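Local coordinates for maternal protein tudor (Drosophila melanogaster, PDB 4Q5W) that probably takes part in piRNA-guided transposon repression and is needed for germ-cell formation, here represented by its ninth extended Tudor domain, of a kind that recognises methylated arginine, at residues K46-V54 and S66-Y77. Sequence-based numbering, arbitrary orientation.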
ATOM      1  N   LYS A  46     -21.717  15.929   3.939  1.00 19.38           N
ATOM      2  CA  LYS A  46     -20.508  15.699   3.145  1.00 18.96           C
ATOM      3  C   LYS A  46     -19.225  15.798   3.969  1.00 18.04           C
ATOM      4  O   LYS A  46     -19.160  16.533   4.954  1.00 24.51           O
ATOM      5  CB  LYS A  46     -20.459  16.640   1.936  1.00 25.27           C
ATOM      6  CG  LYS A  46     -21.597  16.405   0.943  1.00 26.18           C
ATOM      7  CD  LYS A  46     -21.284  16.972  -0.443  1.00 32.78           C
ATOM      8  CE  LYS A  46     -20.253  16.115  -1.173  1.00 33.65           C
ATOM      9  NZ  LYS A  46     -20.022  16.601  -2.564  1.00 34.53           N
ATOM     10  N   ALA A  47     -18.214  15.030   3.574  1.00 17.25           N
ATOM     11  CA  ALA A  47     -16.911  15.090   4.227  1.00 19.33           C
ATOM     12  C   ALA A  47     -15.991  16.059   3.484  1.00 22.51           C
ATOM     13  O   ALA A  47     -16.278  16.448   2.359  1.00 22.83           O
ATOM     14  CB  ALA A  47     -16.288  13.713   4.284  1.00 17.38           C
ATOM     15  N   ALA A  48     -14.895  16.458   4.125  1.00 22.22           N
ATOM     16  CA  ALA A  48     -13.915  17.339   3.499  1.00 20.29           C
ATOM     17  C   ALA A  48     -12.589  16.596   3.367  1.00 19.84           C
ATOM     18  O   ALA A  48     -12.402  15.563   3.993  1.00 17.10           O
ATOM     19  CB  ALA A  48     -13.740  18.619   4.322  1.00 23.89           C
ATOM     20  N   VAL A  49     -11.691  17.122   2.539  1.00 21.55           N
ATOM     21  CA  VAL A  49     -10.371  16.525   2.344  1.00 19.50           C
ATOM     22  C   VAL A  49      -9.703  16.318   3.703  1.00 22.36           C
ATOM     23  O   VAL A  49      -9.819  17.167   4.583  1.00 25.03           O
ATOM     24  CB  VAL A  49      -9.507  17.410   1.434  1.00 22.26           C
ATOM     25  CG1 VAL A  49      -8.065  16.947   1.436  1.00 23.99           C
ATOM     26  CG2 VAL A  49     -10.070  17.404   0.014  1.00 23.56           C
ATOM     27  N   ASP A  50      -9.050  15.168   3.864  1.00 20.30           N
ATOM     28  CA  ASP A  50      -8.395  14.754   5.116  1.00 22.06           C
ATOM     29  C   ASP A  50      -9.310  14.230   6.231  1.00 19.22           C
ATOM     30  O   ASP A  50      -8.816  13.784   7.267  1.00 19.16           O
ATOM     31  CB  ASP A  50      -7.416  15.815   5.646  1.00 23.76           C
ATOM     32  CG  ASP A  50      -6.248  16.043   4.704  1.00 29.74           C
ATOM     33  OD1 ASP A  50      -5.867  15.096   3.985  1.00 35.82           O
ATOM     34  OD2 ASP A  50      -5.713  17.168   4.675  1.00 38.07           O
ATOM     35  N   ASP A  51     -10.628  14.259   6.036  1.00 23.71           N
ATOM     36  CA  ASP A  51     -11.508  13.660   7.040  1.00 17.62           C
ATOM     37  C   ASP A  51     -11.261  12.159   7.133  1.00 13.68           C
ATOM     38  O   ASP A  51     -11.018  11.493   6.124  1.00 14.99           O
ATOM     39  CB  ASP A  51     -12.998  13.934   6.762  1.00 16.13           C
ATOM     40  CG  ASP A  51     -13.420  15.338   7.161  1.00 22.96           C
ATOM     41  OD1 ASP A  51     -12.598  16.062   7.771  1.00 23.60           O
ATOM     42  OD2 ASP A  51     -14.580  15.721   6.867  1.00 22.39           O
ATOM     43  N   MET A  52     -11.321  11.638   8.354  1.00 15.74           N
ATOM     44  CA  MET A  52     -11.185  10.213   8.597  1.00 14.89           C
ATOM     45  C   MET A  52     -12.570   9.590   8.663  1.00 17.77           C
ATOM     46  O   MET A  52     -13.489  10.171   9.233  1.00 22.25           O
ATOM     47  CB  MET A  52     -10.451   9.964   9.913  1.00 17.65           C
ATOM     48  CG  MET A  52      -9.193  10.795  10.080  1.00 24.33           C
ATOM     49  SD  MET A  52      -8.000  10.486   8.775  1.00 28.55           S
ATOM     50  CE  MET A  52      -7.892   8.728   8.841  1.00 13.29           C
ATOM     51  N   CYS A  53     -12.712   8.409   8.072  1.00 14.34           N
ATOM     52  CA  CYS A  53     -14.004   7.741   7.981  1.00 12.61           C
ATOM     53  C   CYS A  53     -13.795   6.262   7.648  1.00 16.82           C
ATOM     54  O   CYS A  53     -12.685   5.751   7.765  1.00 17.06           O
ATOM     55  CB  CYS A  53     -14.871   8.414   6.920  1.00 12.49           C
ATOM     56  SG  CYS A  53     -14.074   8.592   5.309  1.00 21.01           S
ATOM     57  N   VAL A  54     -14.866   5.576   7.262  1.00 13.88           N
ATOM     58  CA  VAL A  54     -14.789   4.177   6.848  1.00 11.13           C
ATOM     59  C   VAL A  54     -15.505   4.026   5.515  1.00 14.01           C
ATOM     60  O   VAL A  54     -16.534   4.666   5.295  1.00 14.80           O
ATOM     61  CB  VAL A  54     -15.457   3.239   7.887  1.00 11.20           C
ATOM     62  CG1 VAL A  54     -15.537   1.808   7.363  1.00 13.05           C
ATOM     63  CG2 VAL A  54     -14.680   3.262   9.194  1.00 15.36           C
ATOM     64  N   SER A  66     -10.501   4.846   6.260  1.00 11.44           N
ATOM     65  CA  SER A  66     -10.201   5.663   5.093  1.00 10.20           C
ATOM     66  C   SER A  66      -9.963   7.123   5.426  1.00 14.83           C
ATOM     67  O   SER A  66     -10.397   7.613   6.466  1.00 15.32           O
ATOM     68  CB  SER A  66     -11.348   5.569   4.087  1.00 13.86           C
ATOM     69  OG  SER A  66     -12.585   5.862   4.725  1.00 24.55           O
ATOM     70  N   ARG A  67      -9.292   7.821   4.512  1.00 13.29           N
ATOM     71  CA  ARG A  67      -9.114   9.263   4.607  1.00 13.44           C
ATOM     72  C   ARG A  67      -9.470   9.870   3.257  1.00 16.33           C
ATOM     73  O   ARG A  67      -9.089   9.347   2.210  1.00 15.57           O
ATOM     74  CB  ARG A  67      -7.675   9.640   4.994  1.00 17.13           C
ATOM     75  CG  ARG A  67      -7.424  11.141   5.037  1.00 17.67           C
ATOM     76  CD  ARG A  67      -6.103  11.498   5.726  1.00 15.16           C
ATOM     77  NE  ARG A  67      -5.005  10.636   5.290  1.00 20.79           N
ATOM     78  CZ  ARG A  67      -4.278  10.847   4.197  1.00 22.13           C
ATOM     79  NH1 ARG A  67      -3.291  10.014   3.883  1.00 26.14           N
ATOM     80  NH2 ARG A  67      -4.530  11.894   3.420  1.00 19.15           N
ATOM     81  N   ILE A  68     -10.216  10.965   3.284  1.00 13.65           N
ATOM     82  CA  ILE A  68     -10.646  11.617   2.055  1.00 16.93           C
ATOM     83  C   ILE A  68      -9.476  12.311   1.370  1.00 18.87           C
ATOM     84  O   ILE A  68      -8.824  13.176   1.958  1.00 19.83           O
ATOM     85  CB  ILE A  68     -11.754  12.655   2.327  1.00 18.13           C
ATOM     86  CG1 ILE A  68     -12.924  12.009   3.078  1.00 13.93           C
ATOM     87  CG2 ILE A  68     -12.234  13.279   1.027  1.00 20.99           C
ATOM     88  CD1 ILE A  68     -13.624  10.909   2.313  1.00 15.97           C
ATOM     89  N   LEU A  69      -9.217  11.926   0.126  1.00 15.14           N
ATOM     90  CA  LEU A  69      -8.195  12.581  -0.681  1.00 19.95           C
ATOM     91  C   LEU A  69      -8.789  13.710  -1.521  1.00 23.19           C
ATOM     92  O   LEU A  69      -8.229  14.808  -1.591  1.00 22.16           O
ATOM     93  CB  LEU A  69      -7.513  11.569  -1.594  1.00 19.79           C
ATOM     94  CG  LEU A  69      -6.661  10.521  -0.872  1.00 15.75           C
ATOM     95  CD1 LEU A  69      -6.110   9.514  -1.856  1.00 17.54           C
ATOM     96  CD2 LEU A  69      -5.532  11.212  -0.114  1.00 22.86           C
ATOM     97  N   GLU A  70      -9.922  13.435  -2.165  1.00 22.78           N
ATOM     98  CA  GLU A  70     -10.561  14.418  -3.029  0.50 21.97           C
ATOM     99  C   GLU A  70     -12.082  14.358  -2.928  1.00 22.33           C
ATOM    100  O   GLU A  70     -12.670  13.278  -2.864  1.00 24.06           O
ATOM    101  CB  GLU A  70     -10.124  14.206  -4.481  0.50 22.99           C
ATOM    102  CG  GLU A  70     -10.559  15.302  -5.439  0.50 24.36           C
ATOM    103  CD  GLU A  70     -10.016  15.101  -6.840  0.50 27.93           C
ATOM    104  OE1 GLU A  70      -9.292  14.109  -7.063  0.50 29.45           O
ATOM    105  OE2 GLU A  70     -10.317  15.934  -7.720  0.50 30.75           O
ATOM    106  N   VAL A  71     -12.706  15.528  -2.898  1.00 19.84           N
ATOM    107  CA  VAL A  71     -14.155  15.632  -2.949  1.00 21.00           C
ATOM    108  C   VAL A  71     -14.512  15.777  -4.425  1.00 29.65           C
ATOM    109  O   VAL A  71     -14.182  16.783  -5.058  1.00 29.41           O
ATOM    110  CB  VAL A  71     -14.656  16.835  -2.132  1.00 25.65           C
ATOM    111  CG1 VAL A  71     -16.170  16.959  -2.221  1.00 25.16           C
ATOM    112  CG2 VAL A  71     -14.228  16.683  -0.677  1.00 24.96           C
ATOM    113  N   LEU A  72     -15.158  14.755  -4.977  1.00 31.53           N
ATOM    114  CA  LEU A  72     -15.443  14.709  -6.409  1.00 31.98           C
ATOM    115  C   LEU A  72     -16.853  15.185  -6.726  1.00 37.76           C
ATOM    116  O   LEU A  72     -17.662  15.415  -5.828  1.00 35.43           O
ATOM    117  CB  LEU A  72     -15.257  13.286  -6.936  1.00 30.41           C
ATOM    118  CG  LEU A  72     -13.853  12.709  -6.778  1.00 30.66           C
ATOM    119  CD1 LEU A  72     -13.834  11.241  -7.150  1.00 30.09           C
ATOM    120  CD2 LEU A  72     -12.877  13.494  -7.633  1.00 31.83           C
ATOM    121  N   GLU A  73     -17.144  15.328  -8.014  1.00 43.76           N
ATOM    122  CA  GLU A  73     -18.495  15.645  -8.451  1.00 47.46           C
ATOM    123  C   GLU A  73     -19.399  14.432  -8.262  1.00 46.24           C
ATOM    124  O   GLU A  73     -18.915  13.324  -8.023  1.00 42.56           O
ATOM    125  CB  GLU A  73     -18.494  16.089  -9.917  1.00 53.76           C
ATOM    126  CG  GLU A  73     -17.665  17.340 -10.191  1.00 60.27           C
ATOM    127  CD  GLU A  73     -18.241  18.599  -9.547  1.00 66.11           C
ATOM    128  OE1 GLU A  73     -19.422  18.583  -9.126  1.00 68.66           O
ATOM    129  OE2 GLU A  73     -17.511  19.610  -9.464  1.00 66.75           O
ATOM    130  N   ASP A  74     -20.709  14.654  -8.359  1.00 46.02           N
ATOM    131  CA  ASP A  74     -21.710  13.594  -8.221  1.00 47.08           C
ATOM    132  C   ASP A  74     -21.657  12.903  -6.860  1.00 46.29           C
ATOM    133  O   ASP A  74     -21.989  11.721  -6.733  1.00 46.97           O
ATOM    134  CB  ASP A  74     -21.594  12.573  -9.360  1.00 51.53           C
ATOM    135  CG  ASP A  74     -22.111  13.110 -10.681  1.00 57.10           C
ATOM    136  OD1 ASP A  74     -21.334  13.767 -11.406  1.00 58.66           O
ATOM    137  OD2 ASP A  74     -23.295  12.870 -10.997  1.00 58.95           O
ATOM    138  N   ASP A  75     -21.242  13.656  -5.847  1.00 44.21           N
ATOM    139  CA  ASP A  75     -21.168  13.156  -4.478  1.00 38.62           C
ATOM    140  C   ASP A  75     -20.291  11.912  -4.331  1.00 30.49           C
ATOM    141  O   ASP A  75     -20.598  11.011  -3.550  1.00 31.02           O
ATOM    142  CB  ASP A  75     -22.567  12.904  -3.918  1.00 42.99           C
ATOM    143  CG  ASP A  75     -23.270  14.187  -3.524  1.00 48.48           C
ATOM    144  OD1 ASP A  75     -22.992  15.232  -4.152  1.00 50.64           O
ATOM    145  OD2 ASP A  75     -24.090  14.153  -2.580  1.00 50.70           O
ATOM    146  N   GLN A  76     -19.205  11.872  -5.090  1.00 27.16           N
ATOM    147  CA  GLN A  76     -18.226  10.801  -4.940  1.00 25.28           C
ATOM    148  C   GLN A  76     -16.984  11.323  -4.234  1.00 24.90           C
ATOM    149  O   GLN A  76     -16.767  12.531  -4.158  1.00 28.93           O
ATOM    150  CB  GLN A  76     -17.867  10.211  -6.303  1.00 29.95           C
ATOM    151  CG  GLN A  76     -19.018   9.468  -6.960  1.00 35.24           C
ATOM    152  CD  GLN A  76     -18.555   8.552  -8.072  1.00 38.39           C
ATOM    153  OE1 GLN A  76     -17.838   8.972  -8.979  1.00 41.13           O
ATOM    154  NE2 GLN A  76     -18.951   7.287  -8.000  1.00 39.74           N
ATOM    155  N   TYR A  77     -16.175  10.408  -3.710  1.00 21.69           N
ATOM    156  CA  TYR A  77     -14.934  10.770  -3.036  1.00 19.12           C
ATOM    157  C   TYR A  77     -13.832   9.831  -3.479  1.00 17.90           C
ATOM    158  O   TYR A  77     -14.062   8.631  -3.603  1.00 19.85           O
ATOM    159  CB  TYR A  77     -15.081  10.618  -1.521  1.00 16.07           C
ATOM    160  CG  TYR A  77     -16.182  11.440  -0.897  1.00 18.74           C
ATOM    161  CD1 TYR A  77     -15.897  12.640  -0.263  1.00 19.67           C
ATOM    162  CD2 TYR A  77     -17.500  11.001  -0.911  1.00 17.25           C
ATOM    163  CE1 TYR A  77     -16.891  13.390   0.324  1.00 18.92           C
ATOM    164  CE2 TYR A  77     -18.511  11.753  -0.329  1.00 18.70           C
ATOM    165  CZ  TYR A  77     -18.196  12.945   0.290  1.00 19.36           C
ATOM    166  OH  TYR A  77     -19.174  13.699   0.887  1.00 24.09           O
TER
HETATM  167  O   HOH W   1     -18.365  14.735  -3.571  1.00 28.54           O
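The ring of Tyr-77 meets the backbone O of Ala-47 at its edge, in the ring plane, while one ring face carries a water above its centre. That water accepts from Lys-46 NZ and donates to Leu-72 O and Gln-76 O. Asp-50 and Arg-67 lie side by side. Asp-50 OD1 sits at the guanidinium edge of Arg-67, 3.5 Å from NH2, in a salt bridge, with the two planes 51° apart. In this part of the SH3-like Tudor fold, the loop leading into strand 52-56 runs beside the hairpin partner 63-71, the turn after it and the start of strand 77-81. Ala-47 N donates to Tyr-77 OH at 3.1 Å, and the side chains of both touch Leu-93. A phenylalanine in place of Tyr-77 would probably leave Ala-47 N without this acceptor. Lys-46 bends at chi3 (74°), which brings CE back to 3.4 Å from Tyr-77 OH. NZ also reaches Asp-75 OD1 in a long salt bridge, the two side chains crossing at about a right angle.

Ala-48 to Asp-51 form a type II turn. Asp-51 OD2 accepts from Ala-48 N, which comes from above the carboxylate plane. Ile-68 lies against the turn: its CB is 3.4 Å from Ala-48 O and its CD1 meets Cys-53 SG. Its backbone is held twice, Asp-50 N to Ile-68 O and Ile-68 N to Asp-51 O.

In Met-52, chi2 (-59°) places SD 3.7 Å from Arg-67 CD, and chi3 brings CE near Arg-67 CB and Ser-66 O. Met-52 and Arg-67 form a non-hydrogen-bonded antiparallel pair, and Cys-53 and Ser-66 the next, hydrogen-bonded one. Cys-53 O takes two donors from Ser-66: N at 2.8 Å, from above the carbonyl plane, and OG in a weak bond at 3.0 Å.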